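Local coordinates for RabGDI protein (Plasmodium falciparum 3D7, PDB 3P1W) that probably acts as a Rab GDP-dissociation inhibitor, binding Rab GTPases in their GDP-bound state and retarding nucleotide release during vesicle transport, at residues L115-V120 and P247-L252; R85-D90 and G371-G376; Q342-Q347 and L365-H370; G122-Q127 and P338-T343. All coordinates share one frame; numbering follows the deposited sequence.

Contact 1. Residues L115-V120 and P247-L252; sequences LEWLVV and PFIYPL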
# COMPACT_ATOMS: atom_id res chain seq x y z
N LEU A 115 4.33 -5.30 -17.02
CA LEU A 115 5.23 -4.67 -16.06
C LEU A 115 6.47 -5.51 -15.85
O LEU A 115 6.45 -6.73 -16.00
CB LEU A 115 4.51 -4.50 -14.72
CG LEU A 115 3.21 -3.68 -14.76
CD1 LEU A 115 2.10 -4.45 -14.08
CD2 LEU A 115 3.40 -2.30 -14.15
N GLU A 116 7.55 -4.83 -15.48
CA GLU A 116 8.80 -5.46 -15.09
C GLU A 116 8.89 -5.22 -13.58
O GLU A 116 8.73 -4.10 -13.14
CB GLU A 116 9.95 -4.78 -15.82
CG GLU A 116 11.20 -5.62 -15.98
CD GLU A 116 12.11 -5.10 -17.08
OE1 GLU A 116 13.32 -5.40 -17.03
OE2 GLU A 116 11.62 -4.39 -17.99
N TRP A 117 9.12 -6.28 -12.81
CA TRP A 117 9.13 -6.23 -11.35
C TRP A 117 10.54 -6.30 -10.83
O TRP A 117 11.34 -7.14 -11.28
CB TRP A 117 8.33 -7.40 -10.80
CG TRP A 117 6.91 -7.30 -11.18
CD1 TRP A 117 6.29 -7.91 -12.24
CD2 TRP A 117 5.92 -6.50 -10.54
NE1 TRP A 117 4.96 -7.54 -12.29
CE2 TRP A 117 4.71 -6.68 -11.25
CE3 TRP A 117 5.93 -5.65 -9.43
CZ2 TRP A 117 3.53 -6.05 -10.89
CZ3 TRP A 117 4.75 -5.03 -9.06
CH2 TRP A 117 3.57 -5.22 -9.79
N LEU A 118 10.87 -5.43 -9.88
CA LEU A 118 12.16 -5.47 -9.24
C LEU A 118 11.98 -5.50 -7.73
O LEU A 118 11.10 -4.81 -7.19
CB LEU A 118 12.99 -4.26 -9.67
CG LEU A 118 13.31 -4.26 -11.17
CD1 LEU A 118 13.66 -2.86 -11.67
CD2 LEU A 118 14.45 -5.25 -11.43
N VAL A 119 12.80 -6.31 -7.07
CA VAL A 119 12.70 -6.47 -5.61
C VAL A 119 13.11 -5.20 -4.92
O VAL A 119 14.02 -4.48 -5.36
CB VAL A 119 13.55 -7.69 -5.11
CG1 VAL A 119 15.05 -7.40 -5.23
CG2 VAL A 119 13.22 -8.06 -3.68
N VAL A 120 12.43 -4.91 -3.82
CA VAL A 120 12.82 -3.86 -2.93
C VAL A 120 13.99 -4.38 -2.12
O VAL A 120 13.93 -5.46 -1.57
CB VAL A 120 11.65 -3.45 -2.02
CG1 VAL A 120 12.09 -2.48 -0.93
CG2 VAL A 120 10.54 -2.79 -2.90
N PRO A 247 10.67 -9.41 0.94
CA PRO A 247 9.47 -10.02 0.38
C PRO A 247 8.60 -9.04 -0.43
O PRO A 247 7.46 -9.35 -0.73
CB PRO A 247 8.71 -10.50 1.62
CG PRO A 247 9.10 -9.54 2.68
CD PRO A 247 10.48 -9.02 2.35
N PHE A 248 9.15 -7.88 -0.79
CA PHE A 248 8.38 -6.85 -1.50
C PHE A 248 8.96 -6.55 -2.88
O PHE A 248 10.18 -6.57 -3.07
CB PHE A 248 8.34 -5.53 -0.71
CG PHE A 248 7.71 -5.66 0.63
CD1 PHE A 248 6.33 -5.61 0.78
CD2 PHE A 248 8.50 -5.87 1.75
CE1 PHE A 248 5.75 -5.79 2.04
CE2 PHE A 248 7.92 -6.02 3.01
CZ PHE A 248 6.56 -5.97 3.15
N ILE A 249 8.05 -6.26 -3.82
CA ILE A 249 8.39 -5.83 -5.17
C ILE A 249 7.70 -4.54 -5.53
O ILE A 249 6.72 -4.12 -4.88
CB ILE A 249 8.07 -6.90 -6.24
CG1 ILE A 249 6.58 -7.30 -6.21
CG2 ILE A 249 8.98 -8.11 -6.03
CD1 ILE A 249 6.20 -8.34 -7.31
N TYR A 250 8.21 -3.92 -6.59
CA TYR A 250 7.71 -2.65 -7.10
C TYR A 250 8.07 -2.61 -8.58
O TYR A 250 9.13 -3.12 -8.97
CB TYR A 250 8.39 -1.52 -6.34
CG TYR A 250 7.94 -0.09 -6.57
CD1 TYR A 250 6.71 0.37 -6.12
CD2 TYR A 250 8.81 0.83 -7.12
CE1 TYR A 250 6.36 1.69 -6.28
CE2 TYR A 250 8.47 2.15 -7.29
CZ TYR A 250 7.25 2.58 -6.88
OH TYR A 250 6.96 3.92 -7.06
N PRO A 251 7.18 -2.09 -9.42
CA PRO A 251 7.45 -2.15 -10.84
C PRO A 251 8.49 -1.15 -11.29
O PRO A 251 8.58 -0.07 -10.73
CB PRO A 251 6.11 -1.78 -11.50
CG PRO A 251 5.12 -1.70 -10.43
CD PRO A 251 5.84 -1.57 -9.12
N LEU A 252 9.25 -1.52 -12.31
CA LEU A 252 10.11 -0.58 -12.98
C LEU A 252 9.24 0.60 -13.46
O LEU A 252 8.20 0.40 -14.09
CB LEU A 252 10.83 -1.26 -14.15
CG LEU A 252 11.87 -0.47 -14.94
CD1 LEU A 252 12.98 -0.01 -14.03
CD2 LEU A 252 12.43 -1.31 -16.09
O HOH W 1 7.31 -1.92 -15.61
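W117 and I249 meet where strands 117-129 and 248-251 pair antiparallel in a mixed sheet of the GDI fold. The backbones form a ladder: W117 faces P251 and V119 faces I249 as non-hydrogen-bonded pairs, while L118 and Y250 between them exchange both N-H...O bonds. V120 N to F248 O and L252 N to E116 O (2.8 Å) extend the ladder at its two ends. The indole of W117 is the broad bump, and it fits between I249 CD1 on one face and L115 CB with P251 CB on the other. I249 CG1 lies between the backbone N and the carbonyl carbon (chi1 57°), and its CD1 comes to 3.4 Å from W117 CE3, near the rim of the indole. From the opposite side, P251 CG and CD both reach W117 CZ3, CG at 3.6 Å. L115 CD2 in turn rests 3.8 Å from P251 CB. L118 and L252 run side by side, pointing the same way, and L118 CD1 meets L252 CD1 at 3.8 Å. F243 of helix 226-243 packs on I249 and V119. Where the strands end, L252 CD2 lies 3.7 Å from E116 OE2, and one water accepts from E116 N and donates to L252 O, each at 2.9 Å.

Contact 2. Residues R85-D90 and G371-G376; sequences RHWNVD and GVTLKG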
# COMPACT_ATOMS: atom_id res chain seq x y z
N ARG A 85 12.14 12.30 -18.47
CA ARG A 85 12.01 10.84 -18.68
C ARG A 85 12.61 9.98 -17.55
O ARG A 85 12.26 8.82 -17.40
CB ARG A 85 12.60 10.43 -20.04
CG ARG A 85 14.11 10.54 -20.13
CD ARG A 85 14.58 10.61 -21.58
NE ARG A 85 16.02 10.87 -21.62
CZ ARG A 85 16.96 9.95 -21.42
NH1 ARG A 85 18.24 10.29 -21.46
NH2 ARG A 85 16.63 8.68 -21.17
N HIS A 86 13.51 10.56 -16.75
CA HIS A 86 14.15 9.83 -15.64
C HIS A 86 13.27 9.79 -14.41
O HIS A 86 13.54 9.03 -13.49
CB HIS A 86 15.45 10.51 -15.25
CG HIS A 86 16.41 10.66 -16.38
ND1 HIS A 86 17.05 9.59 -16.97
CD2 HIS A 86 16.84 11.76 -17.04
CE1 HIS A 86 17.83 10.02 -17.94
NE2 HIS A 86 17.72 11.34 -18.01
N TRP A 87 12.25 10.65 -14.37
CA TRP A 87 11.43 10.81 -13.17
C TRP A 87 10.04 10.24 -13.33
O TRP A 87 9.28 10.64 -14.21
CB TRP A 87 11.36 12.28 -12.76
CG TRP A 87 12.69 12.83 -12.42
CD1 TRP A 87 13.61 13.33 -13.29
CD2 TRP A 87 13.27 12.95 -11.12
NE1 TRP A 87 14.73 13.74 -12.62
CE2 TRP A 87 14.55 13.52 -11.28
CE3 TRP A 87 12.84 12.63 -9.83
CZ2 TRP A 87 15.40 13.78 -10.20
CZ3 TRP A 87 13.69 12.88 -8.75
CH2 TRP A 87 14.95 13.44 -8.95
N ASN A 88 9.69 9.31 -12.43
CA ASN A 88 8.35 8.76 -12.37
C ASN A 88 7.95 8.66 -10.89
O ASN A 88 8.11 7.61 -10.28
CB ASN A 88 8.31 7.40 -13.03
CG ASN A 88 8.59 7.47 -14.53
OD1 ASN A 88 7.72 7.89 -15.31
ND2 ASN A 88 9.78 7.06 -14.94
N VAL A 89 7.46 9.77 -10.34
CA VAL A 89 7.23 9.90 -8.90
C VAL A 89 5.78 9.60 -8.55
O VAL A 89 4.88 10.39 -8.84
CB VAL A 89 7.63 11.31 -8.43
CG1 VAL A 89 7.39 11.48 -6.90
CG2 VAL A 89 9.10 11.64 -8.83
N ASP A 90 5.56 8.43 -7.96
CA ASP A 90 4.25 8.04 -7.51
C ASP A 90 3.84 8.93 -6.34
O ASP A 90 4.62 9.14 -5.41
CB ASP A 90 4.27 6.58 -7.04
CG ASP A 90 4.35 5.57 -8.18
OD1 ASP A 90 3.91 5.82 -9.32
OD2 ASP A 90 4.83 4.45 -7.92
N GLY A 371 13.78 3.01 -11.89
CA GLY A 371 13.48 3.94 -12.97
C GLY A 371 12.59 5.11 -12.60
O GLY A 371 11.81 5.61 -13.43
N VAL A 372 12.69 5.56 -11.34
CA VAL A 372 11.78 6.60 -10.87
C VAL A 372 12.48 7.95 -10.59
O VAL A 372 11.80 8.97 -10.49
CB VAL A 372 10.96 6.12 -9.64
CG1 VAL A 372 10.01 4.99 -10.04
CG2 VAL A 372 11.83 5.70 -8.52
N THR A 373 13.82 7.94 -10.47
CA THR A 373 14.61 9.16 -10.32
C THR A 373 15.85 9.14 -11.21
O THR A 373 16.28 8.10 -11.70
CB THR A 373 15.09 9.36 -8.84
OG1 THR A 373 16.11 8.39 -8.53
CG2 THR A 373 13.94 9.22 -7.85
N LEU A 374 16.45 10.32 -11.39
CA LEU A 374 17.75 10.48 -12.01
C LEU A 374 18.80 9.66 -11.28
O LEU A 374 18.77 9.57 -10.05
CB LEU A 374 18.17 11.95 -11.95
CG LEU A 374 19.40 12.35 -12.72
CD1 LEU A 374 19.06 12.32 -14.21
CD2 LEU A 374 19.88 13.73 -12.29
N LYS A 375 19.75 9.07 -12.02
CA LYS A 375 20.80 8.30 -11.37
C LYS A 375 21.54 9.24 -10.42
O LYS A 375 21.90 10.37 -10.81
CB LYS A 375 21.78 7.69 -12.41
CG LYS A 375 22.71 6.63 -11.84
CD LYS A 375 23.68 6.09 -12.90
N GLY A 376 21.77 8.78 -9.20
CA GLY A 376 22.48 9.58 -8.19
C GLY A 376 21.52 10.31 -7.27
O GLY A 376 21.93 10.90 -6.27
O HOH W 2 15.11 6.78 -13.77
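N88 grips the 371-376 loop with two hydrogen bonds to successive carbonyls. Its backbone N donates to V372 O at 2.9 Å, approaching from above the carbonyl plane. Its side-chain ND2 reaches G371 O, also at 2.9 Å; this bond runs nearly along the C=O axis, and the acceptor lies in the amide plane of N88. W87 CA-H adds a contact to V372 O, while V372 CG1 packs against N88 O at 3.2 Å. The indole of W87 lies against the next residues of the loop, T373 and L374: T373 CA stands over its six-membered ring, 4.1 Å from the centroid and 17° off the normal, and L374 N lies over the same face. That N-H is buried by the contact and has no partner in the model. L374 CG is anti to the backbone N (chi1 -172°), and CD1 of this side chain sits over H86, 3.6 Å from H86 CD2; R85 CG covers the opposite imidazole face. A water donates to both H86 O and T373 O, bridging two carbonyls that cannot bond each other.

In the next shell, W87 NE1 donates to Y81 O, and the Y81 ring meets the indole edge-to-face. T373 OG1 bonds to K377 O, and V366 packs on V372. G371 has a positive phi (64°), which favours glycine. Here a 3-10 turn leading to short strand 89-90 docks on the connection between strands 361-367 and 378-385, a loop-to-loop contact of the GDI fold.

Contact 3. Residues Q342-Q347 and L365-H370; sequences QTNSCQ and LVSFQH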
# COMPACT_ATOMS: atom_id res chain seq x y z
N GLN A 342 23.17 1.40 2.23
CA GLN A 342 23.25 2.01 0.91
C GLN A 342 22.26 1.38 -0.08
O GLN A 342 22.51 1.36 -1.30
CB GLN A 342 24.69 1.96 0.35
CG GLN A 342 25.72 2.77 1.17
CD GLN A 342 25.40 4.26 1.20
OE1 GLN A 342 24.92 4.78 2.22
NE2 GLN A 342 25.65 4.96 0.09
N THR A 343 21.13 0.90 0.43
CA THR A 343 20.11 0.28 -0.45
C THR A 343 19.52 1.28 -1.45
O THR A 343 19.38 2.47 -1.15
CB THR A 343 18.97 -0.38 0.34
OG1 THR A 343 18.48 0.52 1.35
CG2 THR A 343 19.47 -1.70 0.97
N ASN A 344 19.20 0.77 -2.63
CA ASN A 344 18.63 1.60 -3.71
C ASN A 344 17.11 1.65 -3.66
O ASN A 344 16.47 2.44 -4.36
CB ASN A 344 19.10 1.09 -5.07
CG ASN A 344 20.56 1.36 -5.31
OD1 ASN A 344 21.05 2.44 -5.01
ND2 ASN A 344 21.27 0.37 -5.84
N SER A 345 16.55 0.77 -2.85
CA SER A 345 15.16 0.81 -2.50
C SER A 345 14.99 0.16 -1.12
O SER A 345 15.69 -0.81 -0.77
CB SER A 345 14.31 0.11 -3.56
OG SER A 345 14.79 -1.20 -3.80
N CYS A 346 14.11 0.71 -0.31
CA CYS A 346 13.83 0.10 0.98
C CYS A 346 12.52 0.61 1.56
O CYS A 346 11.95 1.58 1.08
CB CYS A 346 15.00 0.29 2.00
SG CYS A 346 15.30 1.95 2.54
N GLN A 347 12.03 -0.13 2.55
CA GLN A 347 10.85 0.19 3.35
C GLN A 347 11.28 0.26 4.83
O GLN A 347 12.04 -0.62 5.31
CB GLN A 347 9.79 -0.91 3.20
CG GLN A 347 8.48 -0.68 4.01
CD GLN A 347 7.40 -1.70 3.66
OE1 GLN A 347 6.21 -1.40 3.65
NE2 GLN A 347 7.83 -2.91 3.35
N LEU A 365 11.63 4.12 0.03
CA LEU A 365 12.74 4.74 -0.65
C LEU A 365 12.85 4.04 -2.01
O LEU A 365 12.87 2.79 -2.05
CB LEU A 365 14.03 4.56 0.17
CG LEU A 365 15.39 5.05 -0.31
CD1 LEU A 365 15.96 4.23 -1.46
CD2 LEU A 365 15.38 6.55 -0.66
N VAL A 366 12.90 4.85 -3.08
CA VAL A 366 13.12 4.38 -4.43
C VAL A 366 14.06 5.31 -5.18
O VAL A 366 14.32 6.44 -4.76
CB VAL A 366 11.79 4.20 -5.16
CG1 VAL A 366 11.04 2.96 -4.63
CG2 VAL A 366 10.96 5.46 -5.01
N SER A 367 14.60 4.82 -6.29
CA SER A 367 15.68 5.53 -6.95
C SER A 367 15.78 5.13 -8.42
O SER A 367 14.83 4.62 -9.00
CB SER A 367 17.00 5.25 -6.21
OG SER A 367 17.36 3.88 -6.30
N PHE A 368 16.96 5.37 -9.01
CA PHE A 368 17.24 4.95 -10.37
C PHE A 368 17.06 3.44 -10.57
O PHE A 368 16.70 3.00 -11.66
CB PHE A 368 18.66 5.35 -10.74
CG PHE A 368 19.07 4.92 -12.12
CD1 PHE A 368 18.54 5.55 -13.24
CD2 PHE A 368 19.99 3.89 -12.29
CE1 PHE A 368 18.93 5.16 -14.52
CE2 PHE A 368 20.38 3.49 -13.57
CZ PHE A 368 19.85 4.12 -14.68
N GLN A 369 17.28 2.64 -9.52
CA GLN A 369 17.05 1.19 -9.60
C GLN A 369 15.68 0.85 -10.19
O GLN A 369 15.58 -0.01 -11.08
CB GLN A 369 17.22 0.52 -8.22
CG GLN A 369 16.93 -0.99 -8.21
CD GLN A 369 16.36 -1.50 -6.89
OE1 GLN A 369 16.32 -0.79 -5.89
NE2 GLN A 369 15.88 -2.75 -6.91
N HIS A 370 14.64 1.51 -9.70
CA HIS A 370 13.27 1.29 -10.21
C HIS A 370 12.83 2.29 -11.30
O HIS A 370 11.65 2.41 -11.60
CB HIS A 370 12.25 1.33 -9.05
CG HIS A 370 12.24 0.08 -8.22
ND1 HIS A 370 13.07 -0.10 -7.13
CD2 HIS A 370 11.53 -1.06 -8.34
CE1 HIS A 370 12.85 -1.30 -6.61
NE2 HIS A 370 11.93 -1.91 -7.34
O HOH W 3 14.54 1.97 -6.62
O HOH W 4 20.44 4.57 -7.11
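S345 and Q369 meet through a short hydrogen bond at the mouth of the beta hairpin of strands 346-350 and 361-367. The tight part is the last rung: C346 and L365 form an antiparallel hydrogen-bonded pair, with L365 N to C346 O at 2.8 Å, and C346 SG packs 3.7 Å from L365 CB. L365 CD1 presses on N344 O (3.4 Å), and S345 CA-H points to L365 O. Beyond this rung the backbone ladder stops and side chains take over. S367 OG, between its backbone N and carbonyl carbon (chi1 65°), donates to N344 O at 2.6 Å, in the carbonyl plane on a lone pair. S345 OG donates to Q369 OE1 at 2.6 Å and lies at the edge of the H370 ring, 3.4 Å from its CE1. Between the segments, a water bridges N344 O, S367 N and H370 ND1. On the partly exposed side, a second water donates to N344 OD1 and, weakly, to S367 OG. Q369 NE2 and H370 NE2 reach V119 O and L118 O, while S345 OG also accepts from E121 N. Hydroxyls, an amide, an imidazole and water thus satisfy backbone polar groups where the strand ladder stops, and link the hairpin to strand 117-129.

Contact 4. Residues G122-Q127 and P338-T343; sequences GSYVYQ and PETNQT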
# COMPACT_ATOMS: atom_id res chain seq x y z
N GLY A 122 15.62 -3.73 0.68
CA GLY A 122 15.63 -3.98 2.10
C GLY A 122 14.39 -3.59 2.86
O GLY A 122 13.63 -2.75 2.43
N SER A 123 14.22 -4.25 3.99
CA SER A 123 13.10 -4.01 4.89
C SER A 123 13.67 -3.71 6.25
O SER A 123 14.49 -4.50 6.76
CB SER A 123 12.26 -5.28 5.00
OG SER A 123 12.02 -5.87 3.73
N TYR A 124 13.27 -2.58 6.83
CA TYR A 124 13.80 -2.06 8.09
C TYR A 124 12.65 -1.78 9.04
O TYR A 124 11.50 -1.47 8.60
CB TYR A 124 14.63 -0.78 7.88
CG TYR A 124 15.89 -1.07 7.10
CD1 TYR A 124 17.10 -1.25 7.76
CD2 TYR A 124 15.85 -1.24 5.71
CE1 TYR A 124 18.25 -1.56 7.06
CE2 TYR A 124 17.02 -1.58 4.99
CZ TYR A 124 18.20 -1.75 5.68
OH TYR A 124 19.37 -2.07 5.00
N VAL A 125 12.98 -1.81 10.33
CA VAL A 125 12.04 -1.45 11.37
C VAL A 125 12.74 -0.51 12.37
O VAL A 125 13.94 -0.65 12.63
CB VAL A 125 11.46 -2.69 12.04
CG1 VAL A 125 12.57 -3.54 12.75
CG2 VAL A 125 10.31 -2.31 13.01
N TYR A 126 11.97 0.43 12.93
CA TYR A 126 12.51 1.39 13.91
C TYR A 126 12.41 0.82 15.32
O TYR A 126 11.34 0.38 15.76
CB TYR A 126 11.68 2.65 13.79
CG TYR A 126 12.16 3.89 14.50
CD1 TYR A 126 12.58 4.98 13.78
CD2 TYR A 126 12.06 4.00 15.88
CE1 TYR A 126 12.94 6.15 14.41
CE2 TYR A 126 12.40 5.17 16.52
CZ TYR A 126 12.85 6.24 15.76
OH TYR A 126 13.21 7.40 16.36
N GLN A 127 13.55 0.82 16.03
CA GLN A 127 13.62 0.49 17.43
C GLN A 127 14.81 1.31 17.98
O GLN A 127 15.97 1.04 17.66
CB GLN A 127 13.85 -1.02 17.65
CG GLN A 127 13.79 -1.41 19.13
CD GLN A 127 14.59 -2.64 19.50
OE1 GLN A 127 15.66 -2.55 20.12
NE2 GLN A 127 14.08 -3.82 19.13
N PRO A 338 20.66 7.06 5.44
CA PRO A 338 21.71 6.54 6.34
C PRO A 338 21.25 5.28 7.09
O PRO A 338 20.06 5.16 7.44
CB PRO A 338 21.97 7.72 7.28
CG PRO A 338 21.66 8.93 6.41
CD PRO A 338 20.45 8.51 5.63
N GLU A 339 22.16 4.33 7.27
CA GLU A 339 21.89 3.11 8.05
C GLU A 339 20.90 2.13 7.38
O GLU A 339 20.24 1.32 8.06
CB GLU A 339 21.42 3.46 9.48
CG GLU A 339 22.21 4.59 10.19
CD GLU A 339 23.75 4.39 10.23
OE1 GLU A 339 24.23 3.24 10.33
OE2 GLU A 339 24.49 5.42 10.19
N THR A 340 20.80 2.19 6.06
CA THR A 340 20.04 1.21 5.30
C THR A 340 20.97 0.51 4.31
O THR A 340 20.54 0.05 3.25
CB THR A 340 18.85 1.85 4.57
OG1 THR A 340 19.33 2.82 3.65
CG2 THR A 340 17.92 2.50 5.55
N ASN A 341 22.25 0.44 4.66
CA ASN A 341 23.21 -0.36 3.90
C ASN A 341 23.32 0.09 2.44
O ASN A 341 23.52 -0.72 1.54
CB ASN A 341 22.80 -1.84 4.05
CG ASN A 341 22.86 -2.29 5.51
OD1 ASN A 341 23.96 -2.50 6.06
ND2 ASN A 341 21.71 -2.41 6.16
N GLN A 342 23.17 1.40 2.23
CA GLN A 342 23.25 2.01 0.91
C GLN A 342 22.26 1.38 -0.08
O GLN A 342 22.51 1.36 -1.30
CB GLN A 342 24.69 1.96 0.35
CG GLN A 342 25.72 2.77 1.17
CD GLN A 342 25.40 4.26 1.20
OE1 GLN A 342 24.92 4.78 2.22
NE2 GLN A 342 25.65 4.96 0.09
N THR A 343 21.13 0.90 0.43
CA THR A 343 20.11 0.28 -0.45
C THR A 343 19.52 1.28 -1.45
O THR A 343 19.38 2.47 -1.15
CB THR A 343 18.97 -0.38 0.34
OG1 THR A 343 18.48 0.52 1.35
CG2 THR A 343 19.47 -1.70 0.97
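Y124 CG is anti to its carbonyl carbon (chi1 -67°) and N341 CG likewise (chi1 -62°), positions from which the phenol and the amide meet across the contact. Y124 belongs to strand 117-129, and N341 is a corner residue of the type I' beta turn T340-T343, in the loop before strand 346-350. N341 ND2 donates to Y124 OH at 2.6 Å along an almost straight path, 174° at the hydrogen. The hydroxyl lies in the amide plane, ND2 sits at the edge of the phenol ring, and the two planes are nearly coplanar. T340 comes over the ring instead: its CG2 stands above the centre, 4.1 Å from the centroid, and its CA lies 3.5 Å from Y124 CZ. The turn holds itself together through T340 O, which accepts from T343 N and from T343 OG1 (2.8 Å). T340 OG1 is bound to I337 O, and the turn continues against the sheet where I140 packs on T340 and K142 on N341. The tyrosine ring thus packs against the turn, one face meeting T340 and its hydroxyl bonded by N341. At the start of the 122-127 segment, T343 CG2 lies 4.0 Å from Y124 OH and 4.4 Å from G122 N.

Overall arrangement
From the N terminus, residues 85-90 come first; contact 2 closes at 371-376, the longest loop, and contacts 1, 3 and 4 all nest inside it. The start of strand 117-129, with the two residues before it, gives 115-120 to contact 1, which closes at 247-252; the same strand gives 122-127 to contact 4, which closes at 338-343, and these two cross. Contact 3 opens at 342-347, sharing Q342 and T343 with contact 4, and closes the short hairpin loop at 365-370, in series after contact 1. Strand 117-129 pairs with both 248-251 and 346-350. Y250 OH with D90 OD2 links contact 1 to contact 2, whose 371-376 loop directly follows contact 3.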